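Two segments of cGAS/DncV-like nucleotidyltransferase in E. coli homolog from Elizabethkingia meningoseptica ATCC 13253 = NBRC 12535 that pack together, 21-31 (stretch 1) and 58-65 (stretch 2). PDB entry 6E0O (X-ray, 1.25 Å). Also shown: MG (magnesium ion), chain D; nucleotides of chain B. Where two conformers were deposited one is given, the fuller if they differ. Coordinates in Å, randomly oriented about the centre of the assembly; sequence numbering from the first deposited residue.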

# COMPACT_ATOMS: atom_id res chain seq x y z
N LEU A 21 -11.58 13.98 -8.89
CA LEU A 21 -11.25 14.53 -10.20
C LEU A 21 -9.75 14.61 -10.42
O LEU A 21 -9.25 14.28 -11.51
CB LEU A 21 -11.88 15.91 -10.34
CG LEU A 21 -11.49 16.74 -11.56
CD1 LEU A 21 -11.89 16.03 -12.83
CD2 LEU A 21 -12.13 18.13 -11.49
N LYS A 22 -9.00 15.06 -9.41
CA LYS A 22 -7.56 15.22 -9.58
C LYS A 22 -6.85 13.87 -9.70
O LYS A 22 -5.78 13.79 -10.31
CB LYS A 22 -6.97 16.06 -8.44
CG LYS A 22 -7.35 17.54 -8.51
CD LYS A 22 -6.82 18.34 -7.32
CE LYS A 22 -5.31 18.55 -7.37
NZ LYS A 22 -4.83 19.34 -6.19
N CYS A 23 -7.43 12.81 -9.13
CA CYS A 23 -6.88 11.47 -9.32
C CYS A 23 -7.15 10.98 -10.74
O CYS A 23 -6.24 10.51 -11.42
CB CYS A 23 -7.47 10.51 -8.29
SG CYS A 23 -6.84 8.82 -8.44
N GLN A 24 -8.41 11.08 -11.17
CA GLN A 24 -8.76 10.73 -12.54
C GLN A 24 -7.88 11.46 -13.54
O GLN A 24 -7.39 10.87 -14.50
CB GLN A 24 -10.24 11.05 -12.78
CG GLN A 24 -11.21 10.29 -11.88
CD GLN A 24 -12.65 10.74 -12.04
OE1 GLN A 24 -12.92 11.79 -12.61
NE2 GLN A 24 -13.58 9.93 -11.54
N ASN A 25 -7.67 12.76 -13.32
CA ASN A 25 -6.87 13.55 -14.25
C ASN A 25 -5.44 13.02 -14.34
O ASN A 25 -4.87 12.91 -15.42
CB ASN A 25 -6.85 15.03 -13.85
CG ASN A 25 -8.15 15.73 -14.14
OD1 ASN A 25 -9.00 15.21 -14.88
ND2 ASN A 25 -8.30 16.92 -13.58
N ALA A 26 -4.84 12.72 -13.19
CA ALA A 26 -3.49 12.16 -13.21
C ALA A 26 -3.46 10.85 -13.98
O ALA A 26 -2.57 10.63 -14.82
CB ALA A 26 -2.98 11.96 -11.78
N ILE A 27 -4.40 9.94 -13.70
CA ILE A 27 -4.39 8.65 -14.37
C ILE A 27 -4.56 8.82 -15.88
O ILE A 27 -3.84 8.20 -16.68
CB ILE A 27 -5.44 7.70 -13.76
CG1 ILE A 27 -5.10 7.38 -12.31
CG2 ILE A 27 -5.55 6.43 -14.59
CD1 ILE A 27 -6.20 6.69 -11.56
N THR A 28 -5.50 9.67 -16.29
CA THR A 28 -5.74 9.88 -17.72
C THR A 28 -4.50 10.42 -18.41
O THR A 28 -4.09 9.92 -19.47
CB THR A 28 -6.92 10.84 -17.90
OG1 THR A 28 -8.10 10.22 -17.36
CG2 THR A 28 -7.13 11.20 -19.37
N GLN A 29 -3.91 11.47 -17.85
CA GLN A 29 -2.78 12.11 -18.51
C GLN A 29 -1.58 11.18 -18.56
O GLN A 29 -0.89 11.10 -19.59
CB GLN A 29 -2.40 13.40 -17.79
CG GLN A 29 -3.42 14.50 -17.92
CD GLN A 29 -3.02 15.73 -17.12
OE1 GLN A 29 -1.84 16.07 -17.07
NE2 GLN A 29 -3.99 16.37 -16.48
N ILE A 30 -1.28 10.50 -17.45
CA ILE A 30 -0.12 9.62 -17.40
C ILE A 30 -0.32 8.44 -18.33
O ILE A 30 0.60 8.03 -19.05
CB ILE A 30 0.19 9.22 -15.95
CG1 ILE A 30 0.78 10.46 -15.26
CG2 ILE A 30 1.12 8.04 -15.92
CD1 ILE A 30 0.80 10.40 -13.78
N THR A 31 -1.52 7.86 -18.33
CA THR A 31 -1.80 6.74 -19.22
C THR A 31 -1.54 7.13 -20.67
O THR A 31 -0.90 6.37 -21.41
CB THR A 31 -3.24 6.27 -19.01
OG1 THR A 31 -3.37 5.75 -17.68
CG2 THR A 31 -3.60 5.19 -20.00
N GLN A 58 -5.55 14.26 2.34
CA GLN A 58 -6.07 14.96 1.18
C GLN A 58 -5.01 14.99 0.08
O GLN A 58 -3.81 15.10 0.35
CB GLN A 58 -6.44 16.39 1.55
CG GLN A 58 -7.63 16.52 2.47
CD GLN A 58 -8.19 17.94 2.49
OE1 GLN A 58 -7.44 18.91 2.38
NE2 GLN A 58 -9.50 18.05 2.62
N ASN A 59 -5.47 14.87 -1.16
CA ASN A 59 -4.60 15.04 -2.32
C ASN A 59 -3.45 14.04 -2.32
O ASN A 59 -2.32 14.38 -2.69
CB ASN A 59 -4.08 16.48 -2.40
CG ASN A 59 -3.85 16.94 -3.82
OD1 ASN A 59 -4.77 16.94 -4.64
ND2 ASN A 59 -2.62 17.35 -4.12
N SER A 60 -3.72 12.81 -1.91
CA SER A 60 -2.67 11.81 -1.78
C SER A 60 -2.10 11.41 -3.14
O SER A 60 -2.80 11.39 -4.16
CB SER A 60 -3.23 10.55 -1.11
OG SER A 60 -3.62 10.78 0.23
N ASP A 61 -0.83 11.02 -3.14
CA ASP A 61 -0.19 10.50 -4.34
C ASP A 61 -0.76 9.13 -4.71
O ASP A 61 -1.10 8.32 -3.85
CB ASP A 61 1.32 10.32 -4.12
CG ASP A 61 2.04 11.60 -3.75
OD1 ASP A 61 1.43 12.69 -3.76
OD2 ASP A 61 3.25 11.51 -3.42
N VAL A 62 -0.85 8.87 -6.02
CA VAL A 62 -1.38 7.62 -6.55
C VAL A 62 -0.24 6.79 -7.15
O VAL A 62 0.65 7.33 -7.81
CB VAL A 62 -2.49 7.84 -7.59
CG1 VAL A 62 -1.97 8.65 -8.79
CG2 VAL A 62 -3.07 6.51 -8.04
N ASP A 63 -0.30 5.47 -6.94
CA ASP A 63 0.69 4.52 -7.45
C ASP A 63 0.14 3.84 -8.69
O ASP A 63 -0.77 3.01 -8.61
CB ASP A 63 1.01 3.52 -6.35
CG ASP A 63 1.47 4.20 -5.10
OD1 ASP A 63 2.47 4.94 -5.19
OD2 ASP A 63 0.81 4.06 -4.04
N ILE A 64 0.70 4.21 -9.84
CA ILE A 64 0.28 3.68 -11.14
C ILE A 64 1.33 2.69 -11.60
O ILE A 64 2.48 3.07 -11.85
CB ILE A 64 0.12 4.81 -12.17
CG1 ILE A 64 -0.88 5.85 -11.67
CG2 ILE A 64 -0.27 4.25 -13.53
CD1 ILE A 64 -0.98 7.07 -12.58
N VAL A 65 0.94 1.43 -11.73
CA VAL A 65 1.84 0.37 -12.15
C VAL A 65 1.79 0.25 -13.67
O VAL A 65 0.70 0.23 -14.26
CB VAL A 65 1.48 -0.97 -11.49
CG1 VAL A 65 2.48 -2.03 -11.90
CG2 VAL A 65 1.42 -0.84 -9.97
MG MG D . 1.01 4.91 -2.12
P A B 2 8.43 3.38 -0.79
OP1 A B 2 9.36 2.26 -1.07
OP2 A B 2 8.99 4.72 -0.44
O5' A B 2 7.49 3.56 -2.07
C5' A B 2 7.96 4.25 -3.23
C4' A B 2 7.19 3.84 -4.46
O4' A B 2 7.55 2.47 -4.79
C3' A B 2 5.67 3.87 -4.32
O3' A B 2 5.07 4.25 -5.56
C2' A B 2 5.33 2.42 -4.00
O2' A B 2 4.03 2.02 -4.37
C1' A B 2 6.40 1.65 -4.78
N9 A B 2 6.76 0.38 -4.14
C8 A B 2 7.53 0.21 -3.01
N7 A B 2 7.69 -1.04 -2.66
C5 A B 2 6.97 -1.74 -3.62
C6 A B 2 6.73 -3.12 -3.81
N6 A B 2 7.21 -4.09 -3.03
N1 A B 2 5.99 -3.46 -4.87
C2 A B 2 5.49 -2.51 -5.68
N3 A B 2 5.64 -1.19 -5.60
C4 A B 2 6.40 -0.87 -4.54
O HOH W 1 -1.84 18.41 -6.68
O HOH W 2 -0.79 5.83 -2.71
O HOH W 3 2.07 6.39 -3.03

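Stretch 1 is helical throughout, with i to i−4 amide hydrogen bonds from Asn25 N to Leu21 O (2.8 Å) through Thr31 N to Ile27 O (2.9 Å). Stretch 2 begins as a loop and becomes a strand at Val62. The helix and strand run in roughly the same direction, 27° apart, and their axes approach to 10.1 Å, a spacing filled by side chains. The CA atoms of Cys23 and Val62 lie 7.3 Å apart, those of Ile27 and Ile64 7.5 Å, so one helical turn advances alongside two strand residues.

That register follows from strand alternation. Val62 and Ile64 point their CA-to-CB bonds toward the helix, while Asp63 and Val65 remain out of its reach. Val62, with chi1 at 60° (p), places CG2 4.4 Å from Cys23 SG. The cysteine is t (chi1 −180°) and its CA-to-CB bond is sideways, yet the thiol still reaches the valine methyl in a loose apolar contact.

Ile64 is the most extensively covered residue, losing 71 Å² of the 304 Å² buried in total. Its m,t conformation (chi1 −57°, chi2 174°) extends CD1 to the helix, where it lies 4.1 Å from Ile27 CG1 and 4.0 Å from Ile30 CD1. Both helical isoleucines are also m,t, with chi1 of −65° and −73°. For isoleucine on a helix this is the favoured chi1, since CG1 and CG2 then take the m and t positions and leave empty the p position, which faces the preceding turn's carbonyl. Ala26 points its CA-to-CB bond toward the strand, but its CB stays 4.6 Å from Val62 CG1; its closest atom to the strand is the backbone O, 4.5 Å from Ile64 CD1.

The polar contact lies at the other end. Lys22 (m,t,p,t) departs from a fully extended chain at chi3, 72°, and NZ donates a hydrogen bond to Asn59 OD1 at 2.9 Å. Asn59 has positive phi (59°, psi 39°), a left-handed backbone conformation that asparagine tolerates comparatively well. Its chi1, −149°, lies between wells; although CA-to-CB points sideways, the amide end comes nearer the helix. Water 1 joins the same pair, accepting from Lys22 NZ (3.2 Å) and Asn59 ND2 (2.9 Å), so both ends of the amide are engaged.

Thr31, chi1 −64° (m), turns OG1 back along the helix to donate to Ile27 O at 2.7 Å. On the strand, Asp63 directs its carboxylate to the metal site: OD2 binds MG at 2.1 Å, and OD1 accepts from water 3 at 2.6 Å. The alternation that seats Ile64 against the helix thus leaves Asp63 free for the metal.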